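Local atomic coordinates of probable ribosomal RNA small subunit methyltransferase (Thermus thermophilus, PDB entry 3DMH), a protein that methylates the N2 atom of a guanosine in 16S ribosomal RNA, with S-adenosylmethionine as methyl donor. Residues A92-A97 against T115-A120; A196-H201 against L251-A256; Q224-P229 against A356-K361; L247-A252 against K273-N278. All coordinates share one frame; numbering follows the deposited sequence.

Contact 1 of 4, residues A92-A97 against T115-A120; sequences ALPWEA and TAYVQA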
loop_
_atom_site.group_PDB
_atom_site.type_symbol
_atom_site.label_atom_id
_atom_site.label_comp_id
_atom_site.label_asym_id
_atom_site.label_seq_id
_atom_site.Cartn_x
_atom_site.Cartn_y
_atom_site.Cartn_z
ATOM N N ALA A 92 11.111 3.596 -0.321
ATOM C CA ALA A 92 11.990 2.427 -0.281
ATOM C C ALA A 92 11.327 1.231 0.351
ATOM O O ALA A 92 10.511 1.371 1.246
ATOM C CB ALA A 92 13.266 2.765 0.456
ATOM N N LEU A 93 11.673 0.054 -0.164
ATOM C CA LEU A 93 11.278 -1.184 0.459
ATOM C C LEU A 93 12.150 -1.444 1.683
ATOM O O LEU A 93 13.312 -1.020 1.732
ATOM C CB LEU A 93 11.487 -2.326 -0.532
ATOM C CG LEU A 93 10.782 -2.141 -1.879
ATOM C CD1 LEU A 93 11.350 -3.132 -2.885
ATOM C CD2 LEU A 93 9.284 -2.331 -1.727
ATOM N N PRO A 94 11.614 -2.181 2.677
ATOM C CA PRO A 94 12.383 -2.409 3.894
ATOM C C PRO A 94 13.713 -3.082 3.597
ATOM O O PRO A 94 14.741 -2.727 4.195
ATOM C CB PRO A 94 11.478 -3.338 4.722
ATOM C CG PRO A 94 10.100 -3.101 4.213
ATOM C CD PRO A 94 10.235 -2.715 2.757
ATOM N N TRP A 95 13.697 -4.026 2.649
ATOM C CA TRP A 95 14.907 -4.759 2.292
ATOM C C TRP A 95 15.885 -4.012 1.378
ATOM O O TRP A 95 16.904 -4.576 0.934
ATOM C CB TRP A 95 14.557 -6.128 1.702
ATOM C CG TRP A 95 13.590 -6.054 0.572
ATOM C CD1 TRP A 95 13.890 -5.889 -0.743
ATOM C CD2 TRP A 95 12.160 -6.158 0.655
ATOM N NE1 TRP A 95 12.741 -5.895 -1.499
ATOM C CE2 TRP A 95 11.661 -6.046 -0.664
ATOM C CE3 TRP A 95 11.255 -6.332 1.714
ATOM C CZ2 TRP A 95 10.286 -6.113 -0.962
ATOM C CZ3 TRP A 95 9.877 -6.398 1.419
ATOM C CH2 TRP A 95 9.413 -6.281 0.095
ATOM N N GLU A 96 15.593 -2.746 1.118
ATOM C CA GLU A 96 16.544 -1.879 0.438
ATOM C C GLU A 96 17.471 -1.197 1.445
ATOM O O GLU A 96 18.346 -0.427 1.044
ATOM C CB GLU A 96 15.840 -0.868 -0.475
ATOM C CG GLU A 96 15.250 -1.541 -1.726
ATOM C CD GLU A 96 14.473 -0.596 -2.623
ATOM O OE1 GLU A 96 13.851 0.352 -2.083
ATOM O OE2 GLU A 96 14.501 -0.808 -3.860
ATOM N N ALA A 97 17.301 -1.501 2.734
ATOM C CA ALA A 97 18.136 -0.915 3.784
ATOM C C ALA A 97 19.612 -1.249 3.591
ATOM O O ALA A 97 19.950 -2.359 3.216
ATOM C CB ALA A 97 17.678 -1.372 5.165
ATOM N N THR A 115 2.908 -12.906 6.009
ATOM C CA THR A 115 4.125 -13.530 6.520
ATOM C C THR A 115 5.391 -13.226 5.723
ATOM O O THR A 115 6.432 -12.928 6.316
ATOM C CB THR A 115 3.942 -15.060 6.619
ATOM O OG1 THR A 115 2.869 -15.331 7.522
ATOM C CG2 THR A 115 5.223 -15.742 7.114
ATOM N N ALA A 116 5.306 -13.317 4.394
ATOM C CA ALA A 116 6.467 -13.109 3.533
ATOM C C ALA A 116 7.000 -11.686 3.690
ATOM O O ALA A 116 8.214 -11.473 3.809
ATOM C CB ALA A 116 6.111 -13.379 2.078
ATOM N N TYR A 117 6.091 -10.720 3.693
ATOM C CA TYR A 117 6.493 -9.322 3.824
ATOM C C TYR A 117 7.118 -9.043 5.187
ATOM O O TYR A 117 8.138 -8.340 5.290
ATOM C CB TYR A 117 5.299 -8.401 3.597
ATOM C CG TYR A 117 5.715 -6.969 3.398
ATOM C CD1 TYR A 117 6.044 -6.497 2.130
ATOM C CD2 TYR A 117 5.810 -6.091 4.478
ATOM C CE1 TYR A 117 6.448 -5.204 1.922
ATOM C CE2 TYR A 117 6.217 -4.778 4.284
ATOM C CZ TYR A 117 6.517 -4.334 2.995
ATOM O OH TYR A 117 6.937 -3.043 2.790
ATOM N N VAL A 118 6.521 -9.612 6.228
ATOM C CA VAL A 118 7.050 -9.458 7.582
ATOM C C VAL A 118 8.433 -10.107 7.645
ATOM O O VAL A 118 9.370 -9.530 8.200
ATOM C CB VAL A 118 6.109 -10.041 8.679
ATOM C CG1 VAL A 118 6.776 -9.975 10.059
ATOM C CG2 VAL A 118 4.760 -9.319 8.704
ATOM N N GLN A 119 8.574 -11.311 7.075
ATOM C CA GLN A 119 9.854 -12.013 7.164
ATOM C C GLN A 119 10.974 -11.242 6.478
ATOM O O GLN A 119 12.089 -11.144 7.008
ATOM C CB GLN A 119 9.749 -13.423 6.558
ATOM C CG GLN A 119 11.031 -14.244 6.707
ATOM C CD GLN A 119 11.318 -14.630 8.147
ATOM O OE1 GLN A 119 10.413 -14.654 8.985
ATOM N NE2 GLN A 119 12.582 -14.932 8.444
ATOM N N ALA A 120 10.661 -10.693 5.306
ATOM C CA ALA A 120 11.615 -9.889 4.553
ATOM C C ALA A 120 12.010 -8.665 5.372
ATOM O O ALA A 120 13.174 -8.258 5.372
ATOM C CB ALA A 120 11.006 -9.452 3.223
#
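Pro-94, at the start of a short 3-10 turn, sets CD and CG of its ring against the hydroxyl of Tyr-117. CD lies 3.3 Å from Tyr-117 OH, and CG is 4.0 Å from Tyr-117 CZ. The two side chains cross at about a right angle, with the phenol's hydroxyl end doing the touching. Trp-95 follows and carries the largest share of the buried surface. Its CG stands between the backbone N and the carbonyl carbon (chi1 53°), which folds the indole back on its own segment, Leu-93 CB and Pro-94 CD lying over the rim of one face. The six-membered ring turns its edge to the face of Tyr-117 in an offset edge-to-face pair, with the planes at 71° and the centroids 5.5 Å apart. Between the two rings the nearest atoms are Trp-95 CH2 and Tyr-117 CE1, 3.6 Å apart. One helical turn further on, the methyl of Ala-120 touches the indole, its CB 3.5 Å from Trp-95 CE3. With a serine in place of Tyr-117 the ring is gone, and the edge of Trp-95 and the methylenes of Pro-94 would probably face a gap that Ala-120 could not fill. Glu-96 stays clear of the helix but fastens the turn, its OE1 accepting a bond from Leu-93 N. The apolar contact thus joins the loop after strand 90-91 to the first turns of helix 115-128, which follows strand 102-108 in the chain, both strands lying in a sheet of order 3-2-1-4-5-7-6, the topology of class I methyltransferases.

Contact 2 of 4, residues A196-H201 against L251-A256; sequences AEYTFH and LARMGA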
loop_
_atom_site.group_PDB
_atom_site.type_symbol
_atom_site.label_atom_id
_atom_site.label_comp_id
_atom_site.label_asym_id
_atom_site.label_seq_id
_atom_site.Cartn_x
_atom_site.Cartn_y
_atom_site.Cartn_z
ATOM N N ALA A 196 -6.670 -14.618 -23.279
ATOM C CA ALA A 196 -5.245 -14.314 -23.439
ATOM C C ALA A 196 -4.450 -14.684 -22.192
ATOM O O ALA A 196 -4.961 -14.595 -21.078
ATOM C CB ALA A 196 -5.046 -12.841 -23.784
ATOM N N GLU A 197 -3.202 -15.090 -22.394
ATOM C CA GLU A 197 -2.332 -15.543 -21.310
ATOM C C GLU A 197 -1.490 -14.422 -20.748
ATOM O O GLU A 197 -0.860 -13.686 -21.508
ATOM C CB GLU A 197 -1.383 -16.629 -21.810
ATOM C CG GLU A 197 -2.061 -17.938 -22.149
ATOM C CD GLU A 197 -2.671 -18.624 -20.934
ATOM O OE1 GLU A 197 -2.109 -18.506 -19.817
ATOM O OE2 GLU A 197 -3.715 -19.294 -21.111
ATOM N N TYR A 198 -1.467 -14.326 -19.416
ATOM C CA TYR A 198 -0.641 -13.348 -18.698
ATOM C C TYR A 198 0.205 -14.047 -17.648
ATOM O O TYR A 198 -0.244 -15.005 -17.016
ATOM C CB TYR A 198 -1.513 -12.277 -18.026
ATOM C CG TYR A 198 -2.368 -11.511 -19.003
ATOM C CD1 TYR A 198 -1.896 -10.349 -19.618
ATOM C CD2 TYR A 198 -3.632 -11.975 -19.357
ATOM C CE1 TYR A 198 -2.676 -9.658 -20.536
ATOM C CE2 TYR A 198 -4.411 -11.297 -20.274
ATOM C CZ TYR A 198 -3.931 -10.147 -20.866
ATOM O OH TYR A 198 -4.717 -9.484 -21.778
ATOM N N THR A 199 1.435 -13.569 -17.461
ATOM C CA THR A 199 2.245 -13.997 -16.332
ATOM C C THR A 199 2.466 -12.793 -15.446
ATOM O O THR A 199 3.183 -11.864 -15.820
ATOM C CB THR A 199 3.597 -14.582 -16.763
ATOM O OG1 THR A 199 3.364 -15.722 -17.602
ATOM C CG2 THR A 199 4.393 -15.030 -15.552
ATOM N N PHE A 200 1.848 -12.831 -14.277
ATOM C CA PHE A 200 2.021 -11.768 -13.292
ATOM C C PHE A 200 3.231 -12.012 -12.400
ATOM O O PHE A 200 3.598 -13.154 -12.108
ATOM C CB PHE A 200 0.752 -11.585 -12.467
ATOM C CG PHE A 200 -0.440 -11.183 -13.284
ATOM C CD1 PHE A 200 -0.647 -9.855 -13.639
ATOM C CD2 PHE A 200 -1.347 -12.140 -13.728
ATOM C CE1 PHE A 200 -1.749 -9.479 -14.402
ATOM C CE2 PHE A 200 -2.449 -11.785 -14.500
ATOM C CZ PHE A 200 -2.659 -10.444 -14.834
ATOM N N HIS A 201 3.848 -10.914 -11.970
ATOM C CA HIS A 201 5.054 -10.953 -11.156
ATOM C C HIS A 201 4.818 -10.014 -10.011
ATOM O O HIS A 201 4.323 -8.908 -10.208
ATOM C CB HIS A 201 6.253 -10.454 -11.943
ATOM C CG HIS A 201 6.743 -11.432 -12.959
ATOM N ND1 HIS A 201 6.116 -11.638 -14.173
ATOM C CD2 HIS A 201 7.785 -12.295 -12.925
ATOM C CE1 HIS A 201 6.767 -12.570 -14.848
ATOM N NE2 HIS A 201 7.781 -12.986 -14.113
ATOM N N LEU A 251 -6.026 -4.601 -19.960
ATOM C CA LEU A 251 -6.440 -3.387 -20.666
ATOM C C LEU A 251 -5.356 -2.857 -21.618
ATOM O O LEU A 251 -5.678 -2.368 -22.711
ATOM C CB LEU A 251 -6.929 -2.314 -19.690
ATOM C CG LEU A 251 -8.242 -2.686 -18.978
ATOM C CD1 LEU A 251 -8.474 -1.737 -17.813
ATOM C CD2 LEU A 251 -9.452 -2.709 -19.933
ATOM N N ALA A 252 -4.084 -2.978 -21.228
ATOM C CA ALA A 252 -2.964 -2.605 -22.113
ATOM C C ALA A 252 -2.906 -3.543 -23.305
ATOM O O ALA A 252 -2.698 -3.107 -24.443
ATOM C CB ALA A 252 -1.633 -2.629 -21.369
ATOM N N ARG A 253 -3.100 -4.833 -23.033
ATOM C CA ARG A 253 -3.123 -5.847 -24.101
ATOM C C ARG A 253 -4.242 -5.579 -25.115
ATOM O O ARG A 253 -4.065 -5.804 -26.318
ATOM C CB ARG A 253 -3.233 -7.258 -23.506
ATOM C CG ARG A 253 -3.243 -8.445 -24.501
ATOM C CD ARG A 253 -1.995 -8.530 -25.360
ATOM N NE ARG A 253 -0.752 -8.743 -24.613
ATOM C CZ ARG A 253 -0.387 -9.884 -24.029
ATOM N NH1 ARG A 253 -1.180 -10.954 -24.066
ATOM N NH2 ARG A 253 0.784 -9.950 -23.402
ATOM N N MET A 254 -5.367 -5.071 -24.623
ATOM C CA MET A 254 -6.511 -4.706 -25.459
ATOM C C MET A 254 -6.295 -3.395 -26.224
ATOM O O MET A 254 -7.164 -2.979 -26.992
ATOM C CB MET A 254 -7.804 -4.637 -24.632
ATOM C CG MET A 254 -8.256 -5.957 -23.991
ATOM S SD MET A 254 -9.561 -5.747 -22.743
ATOM C CE MET A 254 -11.011 -5.551 -23.770
ATOM N N GLY A 255 -5.147 -2.752 -26.028
ATOM C CA GLY A 255 -4.769 -1.580 -26.827
ATOM C C GLY A 255 -5.070 -0.229 -26.197
ATOM O O GLY A 255 -4.974 0.809 -26.868
ATOM N N ALA A 256 -5.459 -0.238 -24.923
ATOM C CA ALA A 256 -5.679 0.991 -24.178
ATOM C C ALA A 256 -4.345 1.639 -23.840
ATOM O O ALA A 256 -3.321 0.947 -23.699
ATOM C CB ALA A 256 -6.443 0.695 -22.888
HETATM O O HOH W 1 1.434 -11.974 -22.019
#
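Arg-253 and Tyr-198 bury most of the surface here, their side chains running antiparallel alongside one another. The phenol hydroxyl sits against the aliphatic root of the arginine, with Tyr-198 OH 3.2 Å from Arg-253 CB, a carbon in plane at the ring edge. Bends at chi2 and chi3 (60° and 62°) then fold the arginine back, so that its guanidinium lies almost parallel to the phenol ring, 16° from it, with Tyr-198 CE1 over the rim of one face at 4.0 Å from Arg-253 NH1. A water in the guanidinium plane donates to Glu-197 O, 2.9 Å away, and has an unusually short and so doubtful link to Arg-253 NH2; NH2 also donates to Asn-278 O. Replacing Tyr-198 by an alanine would probably leave the arginine's methylenes without their cover and its guanidinium without the ring beside it, held mainly by its bond to Asn-278 O. Gly-255 ends the helix in a Schellman motif, with Ala-256 N bonded to Leu-251 O. Strand 196-202, hairpin partner of strand 187-193, is thereby joined to the C-terminal part of helix 248-253, where Tyr-198 also packs on Leu-249 and Pro-250, and on Ile-193 of the partner strand.

Contact 3 of 4, residues Q224-P229 against A356-K361; sequences QERLGP and AFQTLK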
loop_
_atom_site.group_PDB
_atom_site.type_symbol
_atom_site.label_atom_id
_atom_site.label_comp_id
_atom_site.label_asym_id
_atom_site.label_seq_id
_atom_site.Cartn_x
_atom_site.Cartn_y
_atom_site.Cartn_z
ATOM N N GLN A 224 -15.726 -5.883 -20.920
ATOM C CA GLN A 224 -15.683 -6.385 -22.293
ATOM C C GLN A 224 -17.086 -6.599 -22.872
ATOM O O GLN A 224 -17.314 -6.356 -24.057
ATOM C CB GLN A 224 -14.845 -7.658 -22.428
ATOM C CG GLN A 224 -14.807 -8.167 -23.880
ATOM C CD GLN A 224 -13.661 -9.105 -24.192
ATOM O OE1 GLN A 224 -13.858 -10.310 -24.353
ATOM N NE2 GLN A 224 -12.458 -8.556 -24.304
ATOM N N GLU A 225 -18.025 -7.034 -22.036
ATOM C CA GLU A 225 -19.404 -7.247 -22.500
ATOM C C GLU A 225 -20.067 -5.920 -22.861
ATOM O O GLU A 225 -20.801 -5.830 -23.851
ATOM C CB GLU A 225 -20.239 -7.980 -21.448
ATOM C CG GLU A 225 -19.885 -9.452 -21.294
ATOM C CD GLU A 225 -20.570 -10.119 -20.113
ATOM O OE1 GLU A 225 -21.298 -9.436 -19.356
ATOM O OE2 GLU A 225 -20.376 -11.343 -19.945
ATOM N N ARG A 226 -19.794 -4.897 -22.056
ATOM C CA ARG A 226 -20.368 -3.571 -22.238
ATOM C C ARG A 226 -19.765 -2.835 -23.438
ATOM O O ARG A 226 -20.502 -2.279 -24.260
ATOM C CB ARG A 226 -20.181 -2.759 -20.950
ATOM C CG ARG A 226 -20.593 -1.293 -21.020
ATOM C CD ARG A 226 -22.005 -1.087 -20.535
ATOM N NE ARG A 226 -22.486 0.257 -20.836
ATOM C CZ ARG A 226 -23.680 0.726 -20.486
ATOM N NH1 ARG A 226 -24.525 -0.040 -19.802
ATOM N NH2 ARG A 226 -24.030 1.963 -20.818
ATOM N N LEU A 227 -18.435 -2.847 -23.542
ATOM C CA LEU A 227 -17.721 -2.041 -24.543
ATOM C C LEU A 227 -17.298 -2.817 -25.796
ATOM O O LEU A 227 -16.960 -2.208 -26.814
ATOM C CB LEU A 227 -16.485 -1.364 -23.925
ATOM C CG LEU A 227 -16.645 -0.558 -22.631
ATOM C CD1 LEU A 227 -15.323 0.084 -22.248
ATOM C CD2 LEU A 227 -17.730 0.504 -22.725
ATOM N N GLY A 228 -17.289 -4.147 -25.715
ATOM C CA GLY A 228 -16.802 -4.986 -26.818
ATOM C C GLY A 228 -15.292 -5.161 -26.751
ATOM O O GLY A 228 -14.609 -4.364 -26.106
ATOM N N PRO A 229 -14.758 -6.210 -27.413
ATOM C CA PRO A 229 -13.318 -6.502 -27.448
ATOM C C PRO A 229 -12.454 -5.332 -27.928
ATOM O O PRO A 229 -11.298 -5.212 -27.505
ATOM C CB PRO A 229 -13.216 -7.669 -28.442
ATOM C CG PRO A 229 -14.523 -7.692 -29.167
ATOM C CD PRO A 229 -15.522 -7.214 -28.168
ATOM N N ALA A 356 -26.276 9.173 -11.870
ATOM C CA ALA A 356 -26.919 7.888 -12.129
ATOM C C ALA A 356 -25.866 6.786 -12.143
ATOM O O ALA A 356 -24.671 7.069 -12.241
ATOM C CB ALA A 356 -27.666 7.913 -13.466
ATOM N N PHE A 357 -26.312 5.537 -12.037
ATOM C CA PHE A 357 -25.415 4.383 -12.133
ATOM C C PHE A 357 -26.193 3.159 -12.610
ATOM O O PHE A 357 -27.425 3.146 -12.587
ATOM C CB PHE A 357 -24.740 4.092 -10.776
ATOM C CG PHE A 357 -25.675 3.498 -9.766
ATOM C CD1 PHE A 357 -25.755 2.112 -9.592
ATOM C CD2 PHE A 357 -26.521 4.320 -9.019
ATOM C CE1 PHE A 357 -26.648 1.557 -8.680
ATOM C CE2 PHE A 357 -27.418 3.775 -8.100
ATOM C CZ PHE A 357 -27.489 2.387 -7.934
ATOM N N GLN A 358 -25.465 2.133 -13.040
ATOM C CA GLN A 358 -26.055 0.851 -13.399
ATOM C C GLN A 358 -25.306 -0.258 -12.669
ATOM O O GLN A 358 -24.143 -0.080 -12.294
ATOM C CB GLN A 358 -25.988 0.634 -14.912
ATOM C CG GLN A 358 -26.672 1.744 -15.719
ATOM C CD GLN A 358 -26.625 1.498 -17.209
ATOM O OE1 GLN A 358 -26.950 0.409 -17.679
ATOM N NE2 GLN A 358 -26.227 2.516 -17.964
ATOM N N THR A 359 -25.994 -1.372 -12.444
ATOM C CA THR A 359 -25.402 -2.556 -11.851
ATOM C C THR A 359 -25.268 -3.596 -12.945
ATOM O O THR A 359 -26.272 -4.154 -13.420
ATOM C CB THR A 359 -26.255 -3.111 -10.692
ATOM O OG1 THR A 359 -26.491 -2.068 -9.736
ATOM C CG2 THR A 359 -25.554 -4.286 -10.016
ATOM N N LEU A 360 -24.033 -3.840 -13.364
ATOM C CA LEU A 360 -23.783 -4.737 -14.495
ATOM C C LEU A 360 -23.686 -6.199 -14.081
ATOM O O LEU A 360 -23.972 -7.094 -14.873
ATOM C CB LEU A 360 -22.508 -4.323 -15.241
ATOM C CG LEU A 360 -22.367 -2.847 -15.638
ATOM C CD1 LEU A 360 -21.079 -2.618 -16.389
ATOM C CD2 LEU A 360 -23.556 -2.384 -16.485
ATOM N N LYS A 361 -23.265 -6.432 -12.840
ATOM C CA LYS A 361 -23.131 -7.778 -12.295
ATOM C C LYS A 361 -23.454 -7.717 -10.813
ATOM O O LYS A 361 -23.065 -6.759 -10.140
ATOM C CB LYS A 361 -21.692 -8.295 -12.440
ATOM C CG LYS A 361 -21.114 -8.335 -13.854
ATOM C CD LYS A 361 -21.604 -9.541 -14.636
ATOM C CE LYS A 361 -21.144 -9.464 -16.080
ATOM N NZ LYS A 361 -21.588 -10.655 -16.841
#
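Arg-226 bends at its second torsion (chi2 95°) and runs straight beyond it, which carries its guanidinium out to Gln-358; Lys-361 makes its own bend at chi2 (-79°) and then extends to bring NZ up to Glu-225. The ammonium and carboxylate form a salt bridge, Lys-361 NZ standing 2.8 Å from Glu-225 OE1. It approaches on the syn side of that oxygen, a little out of the carboxylate plane, and the two side chains cross at about a right angle. The second link, a hydrogen bond, is longer. Arg-226 NH1 donates to Gln-358 OE1 over 3.3 Å, but from above the carbonyl plane and not on a straight line; the guanidinium and amide planes stand 71° apart. Leu-360 also approaches the guanidinium, its CD2 4.2 Å from Arg-226 NH1. The charged groups lie at the surface, where solvent would probably weaken their attraction. Arg-226 has a further, cation-pi partner in Phe-369 on strand 366-371. Leu-360 and Lys-361 form a classic beta bulge opposite Val-367, consistent with two successive residues both reaching the helix. The arrangement fastens the C-terminal end of helix 214-227 to strand 358-362, the sheet's outermost strand and half of the antiparallel hairpin (358-362 and 366-371) at that edge of the class I methyltransferase sheet.

Contact 4 of 4, residues L247-A252 against K273-N278; sequences LTLPLA and KGLEAN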
loop_
_atom_site.group_PDB
_atom_site.type_symbol
_atom_site.label_atom_id
_atom_site.label_comp_id
_atom_site.label_asym_id
_atom_site.label_seq_id
_atom_site.Cartn_x
_atom_site.Cartn_y
_atom_site.Cartn_z
ATOM N N LEU A 247 -5.968 -5.662 -13.658
ATOM C CA LEU A 247 -6.752 -4.889 -14.649
ATOM C C LEU A 247 -5.855 -4.229 -15.697
ATOM O O LEU A 247 -6.201 -4.152 -16.879
ATOM C CB LEU A 247 -7.613 -3.817 -13.970
ATOM C CG LEU A 247 -8.546 -4.296 -12.856
ATOM C CD1 LEU A 247 -9.320 -3.138 -12.237
ATOM C CD2 LEU A 247 -9.525 -5.369 -13.353
ATOM N N THR A 248 -4.706 -3.740 -15.233
ATOM C CA THR A 248 -3.790 -2.954 -16.059
ATOM C C THR A 248 -3.266 -3.724 -17.268
ATOM O O THR A 248 -3.276 -3.210 -18.380
ATOM C CB THR A 248 -2.569 -2.506 -15.232
ATOM O OG1 THR A 248 -2.982 -2.144 -13.892
ATOM C CG2 THR A 248 -1.817 -1.366 -15.953
ATOM N N LEU A 249 -2.792 -4.941 -17.037
ATOM C CA LEU A 249 -2.169 -5.712 -18.127
ATOM C C LEU A 249 -3.167 -6.065 -19.228
ATOM O O LEU A 249 -2.893 -5.781 -20.402
ATOM C CB LEU A 249 -1.415 -6.955 -17.608
ATOM C CG LEU A 249 0.086 -6.751 -17.329
ATOM C CD1 LEU A 249 0.344 -5.825 -16.141
ATOM C CD2 LEU A 249 0.776 -8.093 -17.103
ATOM N N PRO A 250 -4.327 -6.667 -18.866
ATOM C CA PRO A 250 -5.331 -6.955 -19.905
ATOM C C PRO A 250 -5.776 -5.710 -20.664
ATOM O O PRO A 250 -5.872 -5.756 -21.884
ATOM C CB PRO A 250 -6.497 -7.545 -19.109
ATOM C CG PRO A 250 -5.850 -8.162 -17.934
ATOM C CD PRO A 250 -4.761 -7.184 -17.558
ATOM N N LEU A 251 -6.026 -4.601 -19.960
ATOM C CA LEU A 251 -6.440 -3.387 -20.666
ATOM C C LEU A 251 -5.356 -2.857 -21.618
ATOM O O LEU A 251 -5.678 -2.368 -22.711
ATOM C CB LEU A 251 -6.929 -2.314 -19.690
ATOM C CG LEU A 251 -8.242 -2.686 -18.978
ATOM C CD1 LEU A 251 -8.474 -1.737 -17.813
ATOM C CD2 LEU A 251 -9.452 -2.709 -19.933
ATOM N N ALA A 252 -4.084 -2.978 -21.228
ATOM C CA ALA A 252 -2.964 -2.605 -22.113
ATOM C C ALA A 252 -2.906 -3.543 -23.305
ATOM O O ALA A 252 -2.698 -3.107 -24.443
ATOM C CB ALA A 252 -1.633 -2.629 -21.369
ATOM N N LYS A 273 7.367 -4.917 -13.380
ATOM C CA LYS A 273 7.973 -6.189 -13.807
ATOM C C LYS A 273 6.994 -6.984 -14.664
ATOM O O LYS A 273 7.391 -7.567 -15.680
ATOM C CB LYS A 273 8.446 -7.032 -12.615
ATOM C CG LYS A 273 9.185 -8.330 -13.019
ATOM C CD LYS A 273 9.913 -8.956 -11.846
ATOM C CE LYS A 273 10.539 -10.301 -12.227
ATOM N NZ LYS A 273 11.351 -10.865 -11.105
ATOM N N GLY A 274 5.716 -6.981 -14.276
ATOM C CA GLY A 274 4.697 -7.687 -15.073
ATOM C C GLY A 274 4.531 -7.109 -16.472
ATOM O O GLY A 274 4.456 -7.857 -17.449
ATOM N N LEU A 275 4.484 -5.780 -16.581
ATOM C CA LEU A 275 4.394 -5.131 -17.911
ATOM C C LEU A 275 5.564 -5.527 -18.810
ATOM O O LEU A 275 5.378 -5.872 -20.002
ATOM C CB LEU A 275 4.347 -3.597 -17.774
ATOM C CG LEU A 275 3.050 -3.033 -17.176
ATOM C CD1 LEU A 275 3.260 -1.611 -16.690
ATOM C CD2 LEU A 275 1.861 -3.158 -18.168
ATOM N N GLU A 276 6.766 -5.518 -18.235
ATOM C CA GLU A 276 7.985 -5.892 -18.962
ATOM C C GLU A 276 7.941 -7.337 -19.416
ATOM O O GLU A 276 8.283 -7.646 -20.566
ATOM C CB GLU A 276 9.202 -5.708 -18.062
ATOM C CG GLU A 276 9.554 -4.267 -17.768
ATOM C CD GLU A 276 10.476 -4.116 -16.560
ATOM O OE1 GLU A 276 11.164 -5.108 -16.196
ATOM O OE2 GLU A 276 10.523 -3.001 -15.983
ATOM N N ALA A 277 7.525 -8.216 -18.507
ATOM C CA ALA A 277 7.512 -9.659 -18.764
ATOM C C ALA A 277 6.514 -10.057 -19.848
ATOM O O ALA A 277 6.670 -11.094 -20.501
ATOM C CB ALA A 277 7.215 -10.416 -17.477
ATOM N N ASN A 278 5.485 -9.230 -20.027
ATOM C CA ASN A 278 4.413 -9.518 -20.980
ATOM C C ASN A 278 4.493 -8.707 -22.306
ATOM O O ASN A 278 3.496 -8.681 -23.054
ATOM C CB ASN A 278 3.045 -9.380 -20.282
ATOM C CG ASN A 278 2.806 -10.480 -19.240
ATOM O OD1 ASN A 278 2.209 -11.520 -19.550
ATOM N ND2 ASN A 278 3.313 -10.282 -18.021
#
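Leu-249 and Leu-275 mark the closest approach of two helical segments, their CA atoms 6.6 Å apart. The segment around Leu-249 is helical, while the other helix runs to Ala-277 and loses its helical angles at Asn-278, whose backbone N makes only weak bonds back into the last turn. Leu-249 reaches across from its helix to the other. Its chi1 of -93° departs from a staggered value, and its two methyls meet different partners. CD1 packs on Leu-275 CD2 at 3.7 Å, the leucines crossing at a slant. CD2 turns to the helix end, 3.5 Å from Asn-278 ND2 and 3.7 Å from Gly-274 O. Asn-278 ND2 donates to Gly-274 O over 2.7 Å in a nearly straight bond (174°) lying in the amide plane, which helps fix the rotation of the amide beside the methyl. ND2 also donates to Thr-199 O, so the amide ties the helix end to strand 196-202. Neighbouring helices of this kind, one after strand 236-240 and one after strand 257-262, belong to the successive beta-alpha-beta crossovers of the Rossmann-like methyltransferase fold, and here Leu-247, in the same segment as Leu-249, touches the bound S-adenosylmethionine.

Overall arrangement
From the N terminus, contact 1 comes first and closes a short loop containing strand 102-108 within the first of two seven-strand sheets. It is complete before the others begin, though Leu-93 of its first segment touches helix 265-277, which contact 4 uses. Contact 2 spans from strand 196-202 to helix 248-253, and contact 3 from helix 214-227 to strand 358-362; their segments alternate, so these two cross. Contact 4 is nested inside the loop of contact 3 and starts on the helix where contact 2 ends, sharing Leu-251 and Ala-252. Contacts 2 and 4 form one cluster, their centres 5 Å apart, whereas contacts 1 and 3 lie on opposite sides of the chain's centre.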